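Local atomic coordinates of putative signal recognition particle protein (Chaetomium thermophilum, PDB entry 5CK4), a protein that probably binds GTP as an Arf-like GTPase, the beta subunit of the signal recognition particle receptor at the endoplasmic reticulum, and here holds GDP. Residues F167-A172 against I216-Q221. Sequence-based numbering, arbitrary orientation.
Sequences FLLDAA and IAANKQ. With GDP (guanosine-5'-diphosphate), chain C.
Lys-220 reaches Asp-170 from above the carboxylate plane: its NZ lies 3.0 Å from Asp-170 OD2 in a salt bridge, 67° out of that plane. The chain, extended beyond CG, runs across the carboxylate, with CD 3.3 Å from Asp-170 OD1, while CG passes 3.6 Å from GDP C6, so the aliphatic part lies between acid and guanine. NZ also donates to GDP O4' and to Gly-29 O of the P-loop, giving the ammonium three acceptors. Asp-170 OD1 accepts from Ala-172 N, 2.9 Å away, closing an Asx turn, and also from Ala-173 N; together the two bonds help fix the carboxylate's rotation. An alanine at Asp-170 would probably leave the Lys-220 ammonium without its anionic mate and Ala-172 N without its Asx-turn acceptor. Asn-219 and Lys-220 begin the NKxD guanine-specificity motif of GTPases, completed by Asp-222, at the end of a parallel strand pair whose axes run 25° apart. Asn-219 N donates to Leu-169 O at 3.0 Å and its O accepts from Ala-171 N, while its ND2 donates to Ala-30 O. Upstream, Leu-168 CD1 rests 3.6 Å from Ala-217 CB, on the face shared with Trp-308; on the other, Leu-169 CD2 meets Ile-216 CG2 at 3.9 Å where both residues touch Leu-236.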
loop_
_atom_site.group_PDB
_atom_site.type_symbol
_atom_site.label_atom_id
_atom_site.label_comp_id
_atom_site.label_asym_id
_atom_site.label_seq_id
_atom_site.Cartn_x
_atom_site.Cartn_y
_atom_site.Cartn_z
ATOM N N PHE A 167 -0.564 -1.042 -1.888
ATOM C CA PHE A 167 -1.329 0.183 -2.121
ATOM C C PHE A 167 -1.665 0.260 -3.612
ATOM O O PHE A 167 -0.779 0.518 -4.440
ATOM C CB PHE A 167 -0.533 1.415 -1.694
ATOM C CG PHE A 167 -1.313 2.705 -1.805
ATOM C CD1 PHE A 167 -1.356 3.413 -3.005
ATOM C CD2 PHE A 167 -2.032 3.192 -0.716
ATOM C CE1 PHE A 167 -2.087 4.592 -3.105
ATOM C CE2 PHE A 167 -2.755 4.374 -0.811
ATOM C CZ PHE A 167 -2.783 5.071 -1.999
ATOM N N LEU A 168 -2.935 0.032 -3.948
ATOM C CA LEU A 168 -3.366 -0.036 -5.347
ATOM C C LEU A 168 -3.916 1.308 -5.804
ATOM O O LEU A 168 -4.677 1.941 -5.091
ATOM C CB LEU A 168 -4.444 -1.096 -5.513
ATOM C CG LEU A 168 -4.822 -1.652 -6.896
ATOM C CD1 LEU A 168 -3.701 -2.521 -7.468
ATOM C CD2 LEU A 168 -6.090 -2.471 -6.773
ATOM N N LEU A 169 -3.531 1.727 -7.008
ATOM C CA LEU A 169 -4.056 2.948 -7.612
ATOM C C LEU A 169 -4.359 2.707 -9.093
ATOM O O LEU A 169 -3.823 1.772 -9.707
ATOM C CB LEU A 169 -3.078 4.130 -7.438
ATOM C CG LEU A 169 -1.655 3.968 -8.032
ATOM C CD1 LEU A 169 -1.605 4.365 -9.532
ATOM C CD2 LEU A 169 -0.654 4.786 -7.236
ATOM N N ASP A 170 -5.202 3.572 -9.650
ATOM C CA ASP A 170 -5.554 3.548 -11.064
ATOM C C ASP A 170 -4.523 4.372 -11.838
ATOM O O ASP A 170 -4.536 5.598 -11.775
ATOM C CB ASP A 170 -6.972 4.131 -11.223
ATOM C CG ASP A 170 -7.484 4.079 -12.646
ATOM O OD1 ASP A 170 -6.675 3.932 -13.585
ATOM O OD2 ASP A 170 -8.713 4.201 -12.830
ATOM N N ALA A 171 -3.621 3.704 -12.562
ATOM C CA ALA A 171 -2.568 4.422 -13.274
ATOM C C ALA A 171 -3.103 5.244 -14.443
ATOM O O ALA A 171 -2.418 6.151 -14.928
ATOM C CB ALA A 171 -1.443 3.469 -13.752
ATOM N N ALA A 172 -4.313 4.924 -14.902
ATOM C CA ALA A 172 -4.922 5.688 -15.983
ATOM C C ALA A 172 -5.541 6.989 -15.463
ATOM O O ALA A 172 -5.436 8.033 -16.105
ATOM C CB ALA A 172 -5.956 4.858 -16.737
ATOM N N ILE A 216 3.595 -0.436 -4.086
ATOM C CA ILE A 216 2.678 0.479 -4.751
ATOM C C ILE A 216 2.343 -0.110 -6.119
ATOM O O ILE A 216 3.163 -0.109 -7.037
ATOM C CB ILE A 216 3.249 1.900 -4.862
ATOM C CG1 ILE A 216 3.503 2.457 -3.459
ATOM C CG2 ILE A 216 2.258 2.800 -5.631
ATOM C CD1 ILE A 216 4.314 3.730 -3.415
ATOM N N ALA A 217 1.137 -0.652 -6.222
ATOM C CA ALA A 217 0.718 -1.383 -7.410
ATOM C C ALA A 217 -0.010 -0.445 -8.375
ATOM O O ALA A 217 -1.149 -0.016 -8.124
ATOM C CB ALA A 217 -0.161 -2.565 -7.006
ATOM N N ALA A 218 0.676 -0.093 -9.461
ATOM C CA ALA A 218 0.122 0.834 -10.440
ATOM C C ALA A 218 -0.718 0.055 -11.448
ATOM O O ALA A 218 -0.193 -0.413 -12.466
ATOM C CB ALA A 218 1.257 1.621 -11.134
ATOM N N ASN A 219 -2.011 -0.076 -11.136
ATOM C CA ASN A 219 -2.963 -0.929 -11.845
ATOM C C ASN A 219 -3.476 -0.328 -13.162
ATOM O O ASN A 219 -3.304 0.865 -13.417
ATOM C CB ASN A 219 -4.168 -1.231 -10.931
ATOM C CG ASN A 219 -5.014 -2.394 -11.430
ATOM O OD1 ASN A 219 -4.512 -3.287 -12.110
ATOM N ND2 ASN A 219 -6.305 -2.386 -11.094
ATOM N N LYS A 220 -4.138 -1.174 -13.959
ATOM C CA LYS A 220 -4.777 -0.803 -15.233
ATOM C C LYS A 220 -3.763 -0.470 -16.334
ATOM O O LYS A 220 -4.035 0.366 -17.192
ATOM C CB LYS A 220 -5.839 0.325 -15.071
ATOM C CG LYS A 220 -6.780 0.131 -13.844
ATOM C CD LYS A 220 -8.074 0.917 -13.938
ATOM C CE LYS A 220 -8.885 0.786 -12.640
ATOM N NZ LYS A 220 -10.185 1.567 -12.687
ATOM N N GLN A 221 -2.606 -1.133 -16.323
ATOM C CA GLN A 221 -1.611 -0.925 -17.382
ATOM C C GLN A 221 -2.054 -1.449 -18.762
ATOM O O GLN A 221 -1.373 -1.225 -19.762
ATOM C CB GLN A 221 -0.251 -1.523 -17.002
ATOM C CG GLN A 221 0.420 -0.842 -15.821
ATOM C CD GLN A 221 0.899 0.558 -16.141
ATOM O OE1 GLN A 221 1.311 0.845 -17.259
ATOM N NE2 GLN A 221 0.862 1.439 -15.142
HETATM P PB GDP C . -12.385 -0.918 -6.024
HETATM O O1B GDP C . -12.756 -2.137 -5.230
HETATM O O2B GDP C . -10.977 -0.479 -5.651
HETATM O O3B GDP C . -13.306 0.255 -5.778
HETATM O O3A GDP C . -12.359 -1.214 -7.600
HETATM P PA GDP C . -13.201 -2.329 -8.411
HETATM O O1A GDP C . -12.663 -3.699 -8.144
HETATM O O2A GDP C . -14.685 -2.216 -8.170
HETATM O "O5'" GDP C . -12.774 -1.834 -9.865
HETATM C "C5'" GDP C . -13.180 -0.556 -10.326
HETATM C "C4'" GDP C . -13.348 -0.645 -11.835
HETATM O "O4'" GDP C . -12.062 -0.772 -12.447
HETATM C "C3'" GDP C . -14.151 -1.869 -12.254
HETATM O "O3'" GDP C . -14.919 -1.494 -13.398
HETATM C "C2'" GDP C . -13.097 -2.869 -12.692
HETATM O "O2'" GDP C . -13.563 -3.766 -13.698
HETATM C "C1'" GDP C . -12.040 -1.950 -13.261
HETATM N N9 GDP C . -10.691 -2.553 -13.235
HETATM C C8 GDP C . -10.084 -3.182 -12.207
HETATM N N7 GDP C . -8.830 -3.573 -12.566
HETATM C C5 GDP C . -8.632 -3.164 -13.828
HETATM C C6 GDP C . -7.544 -3.259 -14.811
HETATM O O6 GDP C . -6.466 -3.815 -14.496
HETATM N N1 GDP C . -7.743 -2.693 -16.017
HETATM C C2 GDP C . -8.900 -2.087 -16.362
HETATM N N2 GDP C . -9.034 -1.555 -17.601
HETATM N N3 GDP C . -9.947 -1.973 -15.509
HETATM C C4 GDP C . -9.862 -2.494 -14.261
#